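Local coordinates for protein phytase (Debaryomyces castellii, PDB 2GFI) that hydrolyses phosphate groups from phytate as a 3-phytase of the histidine acid phosphatase family, probably through a phosphohistidine intermediate, at residues A[333-337]-A[363-369]; A[64-70]-A[371-377]; A[207-213]-A[428-434]; A[199-205]-A[436-442]. All coordinates share one frame; numbering follows the deposited sequence.

The four contacts fall into two neighbouring pairs. Contacts 1 and 2, with centres about 11 Å apart, hold the predicted proton donor and nucleophile. In contact 2, strand 59-69 pairs with strand 374-382 inside the mixed sheet, while contact 1 joins helix 333-343 to helix 365-368, just ahead of strand 374-382. Contacts 3 and 4, about 10 Å apart between centres, fasten the C-terminal region to the loop between strand 189-194 and helix 220-223; contact 3 nests within the loop that contact 4 closes. A salt bridge between Arg208 and Asp335 connects contacts 3 and 1. The predicted active site thus lies near the chain's centre, the glycan-bearing loops at its periphery.

Contact 1: residues A[333-337]-A[363-369]; sequences DTDIE and YSHVGIT
Asp333 and Thr369 face each other where the first turn of helix 333-343 meets the segment 363-369, their CA atoms 5.3 Å apart. Thr369 packs against Asp333, Ile336 and Glu337. Its CG2, on the side of its own backbone N, passes alongside Ile336 CG2 at 3.8 Å, while the first torsion (chi1 65°) turns OG1 toward the helix start, where it lies 3.3 Å from Asp333 CB. Glu337 reaches farther, its chain extended beyond CG toward Tyr363 and His365. Its carboxylate lies nearly coplanar with the tyrosine ring (21°), and OE1 accepts from the phenol at the ring edge; the modelled 2.4 Å between Glu337 OE1 and Tyr363 OH is too short to trust in detail. Against the His365 ring the same carboxylate is turned by 73°, and a water that donates to Glu337 OE2 also bonds His365 NE2. A second water gives one proton to Glu337 O and the other to Tyr363 OH, 2.9 Å away. With Glu337 replaced by an alanine, the buried Tyr363 hydroxyl would probably lose its carboxylate acceptor, and Asn295 ND2 its partner at OE2. Outward from the contact, helix 277-295 covers Glu337 and His365 through Asp291, lends Asn295 as that donor, and sets Tyr292 edge-to-face against Tyr363. On the sheet side, Asp333, the predicted proton donor, forms a salt bridge with Arg69 at the end of strand 59-69.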
# COMPACT_ATOMS: atom_id res chain seq x y z
N ASP A 333 17.53 24.78 3.16
CA ASP A 333 16.14 25.03 2.85
C ASP A 333 15.91 26.51 2.59
O ASP A 333 15.19 26.89 1.64
CB ASP A 333 15.22 24.51 3.97
CG ASP A 333 15.62 24.98 5.36
OD1 ASP A 333 16.66 25.67 5.55
OD2 ASP A 333 14.93 24.70 6.36
N THR A 334 16.54 27.34 3.41
CA THR A 334 16.36 28.77 3.37
C THR A 334 16.74 29.33 2.02
O THR A 334 16.07 30.19 1.50
CB THR A 334 17.14 29.46 4.50
OG1 THR A 334 16.58 29.06 5.76
CG2 THR A 334 16.86 30.96 4.49
N ASP A 335 17.78 28.77 1.42
CA ASP A 335 18.28 29.29 0.17
C ASP A 335 17.40 28.87 -0.95
O ASP A 335 17.14 29.66 -1.89
CB ASP A 335 19.68 28.81 -0.02
CG ASP A 335 20.55 29.25 1.11
OD1 ASP A 335 20.75 30.48 1.18
OD2 ASP A 335 21.02 28.46 1.99
N ILE A 336 16.90 27.65 -0.83
CA ILE A 336 15.97 27.11 -1.79
C ILE A 336 14.64 27.81 -1.67
O ILE A 336 13.97 27.99 -2.68
CB ILE A 336 15.83 25.60 -1.63
CG1 ILE A 336 17.19 24.94 -1.91
CG2 ILE A 336 14.75 25.06 -2.57
CD1 ILE A 336 17.23 23.44 -1.63
N GLU A 337 14.24 28.18 -0.45
CA GLU A 337 12.98 28.92 -0.27
C GLU A 337 13.06 30.27 -0.89
O GLU A 337 12.15 30.68 -1.59
CB GLU A 337 12.59 29.11 1.19
CG GLU A 337 11.65 28.08 1.67
CD GLU A 337 11.04 28.42 3.00
OE1 GLU A 337 9.79 28.48 3.07
OE2 GLU A 337 11.85 28.58 3.94
N TYR A 363 0.84 28.72 1.22
CA TYR A 363 2.25 28.53 1.02
C TYR A 363 2.67 27.34 1.83
O TYR A 363 2.56 27.35 3.04
CB TYR A 363 3.00 29.75 1.50
CG TYR A 363 4.49 29.57 1.37
CD1 TYR A 363 5.11 29.65 0.12
CD2 TYR A 363 5.26 29.31 2.49
CE1 TYR A 363 6.47 29.49 -0.00
CE2 TYR A 363 6.64 29.14 2.37
CZ TYR A 363 7.24 29.23 1.14
OH TYR A 363 8.60 29.06 1.04
N SER A 364 3.15 26.30 1.18
CA SER A 364 3.43 25.07 1.90
C SER A 364 4.94 24.92 1.99
O SER A 364 5.63 24.53 1.02
CB SER A 364 2.76 23.87 1.22
OG SER A 364 3.12 22.67 1.88
N HIS A 365 5.47 25.24 3.15
CA HIS A 365 6.91 25.19 3.28
C HIS A 365 7.49 23.79 2.95
O HIS A 365 8.45 23.66 2.18
CB HIS A 365 7.31 25.61 4.66
CG HIS A 365 8.75 25.44 4.91
ND1 HIS A 365 9.26 24.35 5.57
CD2 HIS A 365 9.82 26.20 4.56
CE1 HIS A 365 10.57 24.46 5.65
NE2 HIS A 365 10.93 25.57 5.04
N VAL A 366 6.89 22.75 3.54
CA VAL A 366 7.32 21.35 3.34
C VAL A 366 7.13 20.83 1.90
O VAL A 366 7.78 19.87 1.49
CB VAL A 366 6.62 20.43 4.37
CG1 VAL A 366 5.13 20.32 4.05
CG2 VAL A 366 7.28 19.07 4.43
N GLY A 367 6.24 21.47 1.13
CA GLY A 367 6.06 21.14 -0.28
C GLY A 367 7.30 21.58 -1.06
O GLY A 367 7.58 21.07 -2.16
N ILE A 368 8.05 22.51 -0.48
CA ILE A 368 9.21 23.09 -1.16
C ILE A 368 10.49 22.52 -0.58
O ILE A 368 11.32 22.00 -1.34
CB ILE A 368 9.25 24.65 -1.10
CG1 ILE A 368 7.94 25.31 -1.59
CG2 ILE A 368 10.44 25.19 -1.92
CD1 ILE A 368 8.01 26.93 -1.57
N THR A 369 10.65 22.61 0.75
CA THR A 369 11.88 22.17 1.38
C THR A 369 11.70 21.18 2.53
O THR A 369 11.93 21.54 3.69
CB THR A 369 12.77 23.35 1.85
OG1 THR A 369 12.10 24.08 2.89
CG2 THR A 369 13.00 24.39 0.73
O HOH W 1 9.55 30.48 -1.30
O HOH W 2 13.66 27.42 5.08

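Contact 2: residues A[64-70]-A[371-377]; sequences VQLFSRH and QGARTII
Arg69 and Gln371 lie flat on one another, guanidinium and amide planes 13° apart, with Gln371 OE1 over the centre of the guanidinium at 3.4 Å from Arg69 CZ. The same oxygen stands at the edge of the His70 ring, 3.0 Å from His70 CE1, because the glutamine chain bends at its second torsion (chi2 -78°). One amide thus touches both residues that begin the RHG signature of the family. Gln371 NE2 donates to Ala40 O, which fixes the rotation of the amide, while Arg69 NH1 is held by Gly39 O. Next comes the backbone: Gly372 N donates to His70 O at 2.9 Å and Arg69 N to Ala373 O at 2.8 Å. Beyond them strands 64-69 and 374-377 run antiparallel, with Phe67 and Thr375, then Gln65 and Ile377, as hydrogen-bonded pairs. Leu66 CD1 packs on Ile376 CG1 at 3.6 Å on one face of the sheet; on the other, Phe67 CE2 meets Ile377 CD1 at 4.1 Å. Arg374 grips Gly372 O side-on through NE and NH2 in its own guanidinium plane, with Asp136 as its salt-bridge partner. As for the chemistry, His70, the predicted nucleophile, follows directly on the paired strand, beside an arginine whose guanidinium is held by several partners, consistent with the phosphate-handling site of histidine acid phosphatases.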
# COMPACT_ATOMS: atom_id res chain seq x y z
N VAL A 64 19.71 19.36 -17.08
CA VAL A 64 19.02 19.31 -15.80
C VAL A 64 19.81 20.08 -14.77
O VAL A 64 21.03 20.02 -14.75
CB VAL A 64 18.77 17.83 -15.35
CG1 VAL A 64 20.12 17.09 -15.10
CG2 VAL A 64 17.79 17.76 -14.17
N GLN A 65 19.09 20.84 -13.94
CA GLN A 65 19.65 21.50 -12.78
C GLN A 65 18.93 20.96 -11.56
O GLN A 65 17.71 20.86 -11.54
CB GLN A 65 19.51 23.02 -12.88
CG GLN A 65 19.81 23.58 -14.29
CD GLN A 65 19.56 25.05 -14.41
OE1 GLN A 65 19.08 25.66 -13.47
NE2 GLN A 65 19.89 25.65 -15.56
N LEU A 66 19.72 20.55 -10.59
CA LEU A 66 19.29 20.13 -9.31
C LEU A 66 19.73 21.17 -8.26
O LEU A 66 20.90 21.56 -8.18
CB LEU A 66 19.89 18.78 -8.98
CG LEU A 66 19.68 18.35 -7.53
CD1 LEU A 66 18.16 18.18 -7.20
CD2 LEU A 66 20.46 17.07 -7.22
N PHE A 67 18.76 21.62 -7.48
CA PHE A 67 19.01 22.40 -6.32
C PHE A 67 18.48 21.64 -5.15
O PHE A 67 17.28 21.49 -4.97
CB PHE A 67 18.37 23.79 -6.44
CG PHE A 67 18.90 24.57 -7.61
CD1 PHE A 67 20.04 25.36 -7.47
CD2 PHE A 67 18.29 24.47 -8.88
CE1 PHE A 67 20.54 26.09 -8.56
CE2 PHE A 67 18.78 25.18 -9.99
CZ PHE A 67 19.92 26.00 -9.83
N SER A 68 19.41 21.11 -4.37
CA SER A 68 19.09 20.16 -3.34
C SER A 68 19.41 20.72 -1.95
O SER A 68 20.43 21.41 -1.76
CB SER A 68 19.87 18.89 -3.60
OG SER A 68 19.67 18.00 -2.54
N ARG A 69 18.52 20.48 -1.00
CA ARG A 69 18.77 20.73 0.41
C ARG A 69 19.69 19.59 0.89
O ARG A 69 19.83 18.56 0.21
CB ARG A 69 17.46 20.67 1.17
CG ARG A 69 17.54 21.13 2.57
CD ARG A 69 16.28 20.90 3.35
NE ARG A 69 16.45 21.31 4.73
CZ ARG A 69 15.50 21.26 5.64
NH1 ARG A 69 14.30 20.80 5.33
NH2 ARG A 69 15.74 21.66 6.87
N HIS A 70 20.34 19.78 2.04
CA HIS A 70 21.00 18.65 2.69
C HIS A 70 19.92 17.61 3.00
O HIS A 70 18.72 17.97 3.05
CB HIS A 70 21.67 19.10 3.98
CG HIS A 70 20.75 19.81 4.93
ND1 HIS A 70 19.83 19.15 5.73
CD2 HIS A 70 20.61 21.13 5.20
CE1 HIS A 70 19.14 20.03 6.43
NE2 HIS A 70 19.62 21.24 6.15
N GLN A 371 13.26 17.83 4.38
CA GLN A 371 14.66 17.39 4.46
C GLN A 371 14.92 16.65 3.16
O GLN A 371 14.05 15.90 2.70
CB GLN A 371 14.87 16.48 5.64
CG GLN A 371 14.65 17.14 6.97
CD GLN A 371 15.84 18.01 7.41
OE1 GLN A 371 16.76 18.25 6.62
NE2 GLN A 371 15.82 18.47 8.66
N GLY A 372 16.08 16.89 2.54
CA GLY A 372 16.41 16.22 1.31
C GLY A 372 15.65 16.83 0.15
O GLY A 372 15.50 16.19 -0.90
N ALA A 373 15.15 18.05 0.33
CA ALA A 373 14.45 18.79 -0.73
C ALA A 373 15.21 18.79 -2.06
O ALA A 373 16.43 18.91 -2.08
CB ALA A 373 14.20 20.21 -0.30
N ARG A 374 14.46 18.70 -3.16
CA ARG A 374 15.04 18.68 -4.47
C ARG A 374 14.24 19.59 -5.37
O ARG A 374 13.04 19.40 -5.57
CB ARG A 374 15.13 17.24 -5.02
CG ARG A 374 13.83 16.43 -4.92
CD ARG A 374 14.03 14.95 -4.79
NE ARG A 374 14.59 14.66 -3.48
CZ ARG A 374 14.94 13.47 -3.03
NH1 ARG A 374 14.79 12.37 -3.78
NH2 ARG A 374 15.41 13.37 -1.79
N THR A 375 14.87 20.62 -5.89
CA THR A 375 14.24 21.42 -6.89
C THR A 375 14.99 21.13 -8.17
O THR A 375 16.21 21.30 -8.25
CB THR A 375 14.30 22.91 -6.48
OG1 THR A 375 13.20 23.18 -5.59
CG2 THR A 375 14.12 23.86 -7.70
N ILE A 376 14.28 20.63 -9.16
CA ILE A 376 14.91 20.27 -10.41
C ILE A 376 14.29 21.08 -11.56
O ILE A 376 13.06 21.23 -11.63
CB ILE A 376 14.74 18.77 -10.65
CG1 ILE A 376 15.74 17.98 -9.79
CG2 ILE A 376 14.84 18.44 -12.14
CD1 ILE A 376 15.33 16.52 -9.64
N ILE A 377 15.16 21.64 -12.40
CA ILE A 377 14.78 22.14 -13.72
C ILE A 377 15.23 21.16 -14.79
O ILE A 377 16.40 20.82 -14.86
CB ILE A 377 15.39 23.52 -13.94
CG1 ILE A 377 15.02 24.43 -12.76
CG2 ILE A 377 14.91 24.09 -15.28
CD1 ILE A 377 15.76 25.74 -12.69
O HOH W 3 17.96 16.10 -2.65

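Contact 3: residues A[207-213]-A[428-434]; sequences PRDGCFN and YVEQCGN. With NAG (2-acetamido-2-deoxy-beta-D-glucopyranose), chain D.
Cys211 and Cys432 turn their sulfurs together by unlike torsions: SG of Cys211 stands opposite its backbone N (chi1 179°), whereas SG of Cys432 lies beside its own (chi1 -69°). The modelled gap from Cys211 SG to Cys432 SG, 2.7 Å, exceeds a normal bond, although the pair is a known disulfide of this protein. Cys432 SG also rests over one face of the Tyr428 ring, offset toward the rim. From that ring the hydroxyl donates in the carbonyl plane to a lone pair of Pro207 O, 2.6 Å from Tyr428 OH. Asn434 uses its amide likewise, ND2 pointing at a lone pair of Gly210 O, with Ala198 O as a further acceptor. The Phe212 ring runs nearly parallel to this amide, 15° apart, with Gly433 O at its edge and the glycan O6 3.3 Å from Phe212 CZ. At the helix end, Asn213 ND2 approaches Gln431 O from above the carbonyl plane at 2.7 Å, and Asn213 N donates to Cys432 O. Side-chain and backbone donors thus take up the last carbonyls of helix 428-432, which Gly433 ends with a positive phi: a junction, at a known disulfide site, between a loop and this short helix.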
# COMPACT_ATOMS: atom_id res chain seq x y z
N PRO A 207 23.17 33.21 -1.12
CA PRO A 207 23.28 34.66 -1.35
C PRO A 207 22.62 35.53 -0.27
O PRO A 207 22.95 36.72 -0.15
CB PRO A 207 22.59 34.86 -2.70
CG PRO A 207 21.66 33.66 -2.82
CD PRO A 207 22.44 32.53 -2.21
N ARG A 208 21.72 34.95 0.52
CA ARG A 208 21.15 35.73 1.62
C ARG A 208 22.24 36.16 2.62
O ARG A 208 22.05 37.14 3.33
CB ARG A 208 20.08 34.93 2.36
CG ARG A 208 20.65 33.78 3.16
CD ARG A 208 19.66 32.75 3.52
NE ARG A 208 20.30 31.45 3.57
CZ ARG A 208 20.71 30.86 4.69
NH1 ARG A 208 20.52 31.47 5.85
NH2 ARG A 208 21.30 29.67 4.63
N ASP A 209 23.34 35.41 2.69
CA ASP A 209 24.42 35.66 3.64
C ASP A 209 25.11 37.02 3.37
O ASP A 209 25.45 37.75 4.31
CB ASP A 209 25.45 34.53 3.58
CG ASP A 209 24.95 33.23 4.21
OD1 ASP A 209 23.86 33.21 4.81
OD2 ASP A 209 25.58 32.17 4.16
N GLY A 210 25.32 37.33 2.09
CA GLY A 210 25.88 38.60 1.68
C GLY A 210 24.84 39.69 1.49
O GLY A 210 25.17 40.78 1.07
N CYS A 211 23.57 39.40 1.78
CA CYS A 211 22.58 40.45 1.65
C CYS A 211 22.39 41.13 2.98
O CYS A 211 21.74 40.58 3.86
CB CYS A 211 21.25 39.92 1.14
SG CYS A 211 20.06 41.27 1.04
N PHE A 212 22.94 42.34 3.12
CA PHE A 212 22.99 43.04 4.41
C PHE A 212 21.66 43.66 4.79
O PHE A 212 21.36 43.73 5.97
CB PHE A 212 24.14 44.07 4.46
CG PHE A 212 25.50 43.43 4.22
CD1 PHE A 212 25.86 42.27 4.92
CD2 PHE A 212 26.38 43.95 3.28
CE1 PHE A 212 27.08 41.66 4.70
CE2 PHE A 212 27.63 43.33 3.06
CZ PHE A 212 27.97 42.19 3.76
N ASN A 213 20.87 44.07 3.81
CA ASN A 213 19.54 44.65 4.08
C ASN A 213 18.42 43.65 4.28
O ASN A 213 17.28 44.03 4.54
CB ASN A 213 19.18 45.67 2.99
CG ASN A 213 20.21 46.78 2.89
OD1 ASN A 213 20.91 47.07 3.86
ND2 ASN A 213 20.33 47.38 1.71
N TYR A 428 21.07 43.12 -6.89
CA TYR A 428 21.65 42.59 -5.69
C TYR A 428 22.51 43.59 -4.93
O TYR A 428 22.26 43.83 -3.74
CB TYR A 428 22.46 41.34 -6.02
CG TYR A 428 22.93 40.62 -4.79
CD1 TYR A 428 22.08 39.72 -4.12
CD2 TYR A 428 24.21 40.85 -4.27
CE1 TYR A 428 22.51 39.05 -2.98
CE2 TYR A 428 24.65 40.18 -3.14
CZ TYR A 428 23.79 39.28 -2.49
OH TYR A 428 24.22 38.60 -1.37
N VAL A 429 23.52 44.16 -5.61
CA VAL A 429 24.48 45.07 -4.99
C VAL A 429 23.73 46.20 -4.30
O VAL A 429 23.90 46.42 -3.10
CB VAL A 429 25.53 45.60 -6.02
CG1 VAL A 429 26.36 46.75 -5.45
CG2 VAL A 429 26.44 44.47 -6.48
N GLU A 430 22.86 46.86 -5.04
CA GLU A 430 22.18 48.01 -4.48
C GLU A 430 21.12 47.68 -3.43
O GLU A 430 21.06 48.32 -2.38
CB GLU A 430 21.66 48.96 -5.58
CG GLU A 430 22.78 49.73 -6.27
CD GLU A 430 23.65 50.56 -5.30
OE1 GLU A 430 23.13 51.56 -4.72
OE2 GLU A 430 24.85 50.22 -5.11
N GLN A 431 20.31 46.66 -3.69
CA GLN A 431 19.26 46.32 -2.72
C GLN A 431 19.83 45.68 -1.46
O GLN A 431 19.34 45.94 -0.37
CB GLN A 431 18.18 45.47 -3.35
CG GLN A 431 17.28 46.24 -4.29
CD GLN A 431 16.43 45.30 -5.11
OE1 GLN A 431 15.31 44.94 -4.72
NE2 GLN A 431 16.98 44.84 -6.21
N CYS A 432 20.87 44.89 -1.63
CA CYS A 432 21.51 44.19 -0.53
C CYS A 432 22.55 45.00 0.23
O CYS A 432 22.83 44.68 1.38
CB CYS A 432 22.13 42.89 -1.02
SG CYS A 432 20.83 41.72 -1.49
N GLY A 433 23.11 46.03 -0.41
CA GLY A 433 24.16 46.86 0.20
C GLY A 433 25.46 46.10 0.27
O GLY A 433 26.19 46.19 1.26
N ASN A 434 25.75 45.32 -0.77
CA ASN A 434 26.94 44.49 -0.78
C ASN A 434 27.63 44.62 -2.13
O ASN A 434 27.03 44.30 -3.17
CB ASN A 434 26.58 43.02 -0.50
CG ASN A 434 27.81 42.12 -0.27
OD1 ASN A 434 28.91 42.42 -0.72
ND2 ASN A 434 27.60 41.00 0.39
C1 NAG D . 32.16 42.33 0.97
C2 NAG D . 32.36 43.85 1.14
C3 NAG D . 32.87 44.28 2.52
C4 NAG D . 32.24 43.45 3.65
C5 NAG D . 32.43 41.97 3.29
C6 NAG D . 32.16 40.98 4.43
C7 NAG D . 32.91 45.21 -0.80
C8 NAG D . 33.84 45.46 -1.95
N2 NAG D . 33.30 44.34 0.14
O3 NAG D . 32.64 45.67 2.69
O4 NAG D . 32.80 43.76 4.92
O5 NAG D . 31.64 41.71 2.14
O6 NAG D . 30.84 41.07 4.91
O7 NAG D . 31.83 45.78 -0.74

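Contact 4: residues A[199-205]-A[436-442]; sequences DMGANSL and NASAVTF. With NAG (2-acetamido-2-deoxy-beta-D-glucopyranose), chain D.
Asn203 points its amide oxygen at the backbone where 436-442 turns into helix 442-445, with CG opposite its own backbone N (chi1 -175°). OD1 takes two donors, each 2.9 Å away: Thr441 N on a nearly straight bond (168°) but from above the amide plane, and Phe442 N tilted only slightly from it. The side chains of Asn203 and Thr441 cross at about a right angle, as do those of Leu205 and Phe442, Leu205 CD2 coming within 3.5 Å of Phe442 CZ, while Val440 CG1 lies over one face of that ring. Replacing Asn203 by a leucine would probably leave both N-H groups without their shared acceptor and strand Tyr451 OH, to which Asn203 ND2 is bonded. At the other end a type II' turn from Met200 to Asn203 brings Ala202 N to Ala437 O at 3.1 Å, and a water bridges Asp199 O to Ala437 N. Asn436 ND2, covalently bound to the glycan C1, is hydrogen-bonded to Asn434 OD1; the sugar O5 passes 3.7 Å from Asp199 CB. The two loops are packed between helix 302-318, which meets Ala202 through Thr308 and Val440 through Leu309 and Ala312, and strand 189-194, whose Ile194 touches Met200, Leu205 and Phe442.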
# COMPACT_ATOMS: atom_id res chain seq x y z
N ASP A 199 31.05 37.68 2.22
CA ASP A 199 31.90 38.36 1.21
C ASP A 199 31.77 37.73 -0.17
O ASP A 199 32.37 38.20 -1.15
CB ASP A 199 33.37 38.49 1.66
CG ASP A 199 34.03 37.15 1.96
OD1 ASP A 199 33.48 36.08 1.60
OD2 ASP A 199 35.13 37.06 2.56
N MET A 200 31.00 36.64 -0.25
CA MET A 200 30.79 35.93 -1.51
C MET A 200 29.76 36.69 -2.33
O MET A 200 29.64 36.50 -3.53
CB MET A 200 30.33 34.49 -1.26
CG MET A 200 31.43 33.56 -0.72
SD MET A 200 32.89 33.47 -1.80
CE MET A 200 32.41 32.23 -3.01
N GLY A 201 29.03 37.58 -1.66
CA GLY A 201 27.93 38.30 -2.28
C GLY A 201 26.99 37.32 -2.99
O GLY A 201 26.59 36.29 -2.41
N ALA A 202 26.70 37.64 -4.24
CA ALA A 202 25.78 36.89 -5.04
C ALA A 202 26.42 35.65 -5.64
O ALA A 202 25.73 34.78 -6.19
CB ALA A 202 25.21 37.78 -6.14
N ASN A 203 27.75 35.55 -5.54
CA ASN A 203 28.44 34.39 -6.09
C ASN A 203 28.50 33.30 -5.05
O ASN A 203 29.55 32.99 -4.49
CB ASN A 203 29.84 34.75 -6.58
CG ASN A 203 30.49 33.58 -7.24
OD1 ASN A 203 29.85 32.86 -8.02
ND2 ASN A 203 31.76 33.34 -6.92
N SER A 204 27.34 32.71 -4.80
CA SER A 204 27.05 32.02 -3.54
C SER A 204 25.87 31.09 -3.76
O SER A 204 24.98 31.39 -4.55
CB SER A 204 26.65 33.05 -2.50
OG SER A 204 26.46 32.47 -1.24
N LEU A 205 25.88 29.96 -3.07
CA LEU A 205 24.69 29.10 -2.97
C LEU A 205 23.84 29.55 -1.79
O LEU A 205 22.74 29.06 -1.59
CB LEU A 205 25.08 27.63 -2.86
CG LEU A 205 25.46 27.00 -4.20
CD1 LEU A 205 26.06 25.65 -4.00
CD2 LEU A 205 24.27 26.98 -5.21
N ASN A 436 30.59 43.14 -3.10
CA ASN A 436 31.36 41.99 -3.53
C ASN A 436 30.70 41.46 -4.81
O ASN A 436 29.93 42.20 -5.45
CB ASN A 436 31.38 40.96 -2.41
CG ASN A 436 32.13 41.46 -1.18
OD1 ASN A 436 33.34 41.33 -1.10
ND2 ASN A 436 31.39 42.02 -0.22
N ALA A 437 30.96 40.21 -5.21
CA ALA A 437 30.32 39.69 -6.43
C ALA A 437 28.82 40.08 -6.59
O ALA A 437 28.02 40.06 -5.63
CB ALA A 437 30.52 38.21 -6.59
N SER A 438 28.48 40.47 -7.82
CA SER A 438 27.17 41.02 -8.10
C SER A 438 26.28 39.95 -8.73
O SER A 438 25.06 40.09 -8.80
CB SER A 438 27.26 42.23 -9.04
OG SER A 438 27.73 41.83 -10.31
N ALA A 439 26.92 38.88 -9.19
CA ALA A 439 26.24 37.81 -9.89
C ALA A 439 26.94 36.50 -9.59
O ALA A 439 28.08 36.49 -9.08
CB ALA A 439 26.21 38.10 -11.41
N VAL A 440 26.25 35.39 -9.87
CA VAL A 440 26.83 34.06 -9.80
C VAL A 440 27.76 33.90 -11.00
O VAL A 440 27.38 34.20 -12.15
CB VAL A 440 25.74 32.92 -9.84
CG1 VAL A 440 26.36 31.52 -10.16
CG2 VAL A 440 24.92 32.89 -8.55
N THR A 441 28.97 33.43 -10.71
CA THR A 441 29.91 33.02 -11.72
C THR A 441 30.43 31.62 -11.45
O THR A 441 31.07 31.04 -12.32
CB THR A 441 31.12 34.03 -11.84
OG1 THR A 441 31.86 34.07 -10.61
CG2 THR A 441 30.62 35.49 -12.07
N PHE A 442 30.17 31.07 -10.26
CA PHE A 442 30.81 29.80 -9.88
C PHE A 442 30.49 28.63 -10.83
O PHE A 442 31.30 27.73 -10.96
CB PHE A 442 30.60 29.43 -8.37
CG PHE A 442 29.15 29.18 -7.99
CD1 PHE A 442 28.52 27.99 -8.33
CD2 PHE A 442 28.43 30.16 -7.31
CE1 PHE A 442 27.19 27.77 -7.99
CE2 PHE A 442 27.07 29.96 -6.97
CZ PHE A 442 26.46 28.74 -7.32
C1 NAG D . 32.16 42.33 0.97
C2 NAG D . 32.36 43.85 1.14
C3 NAG D . 32.87 44.28 2.52
C4 NAG D . 32.24 43.45 3.65
C5 NAG D . 32.43 41.97 3.29
C6 NAG D . 32.16 40.98 4.43
C7 NAG D . 32.91 45.21 -0.80
C8 NAG D . 33.84 45.46 -1.95
N2 NAG D . 33.30 44.34 0.14
O3 NAG D . 32.64 45.67 2.69
O4 NAG D . 32.80 43.76 4.92
O5 NAG D . 31.64 41.71 2.14
O6 NAG D . 30.84 41.07 4.91
O7 NAG D . 31.83 45.78 -0.74
O HOH W 4 32.33 38.20 -3.91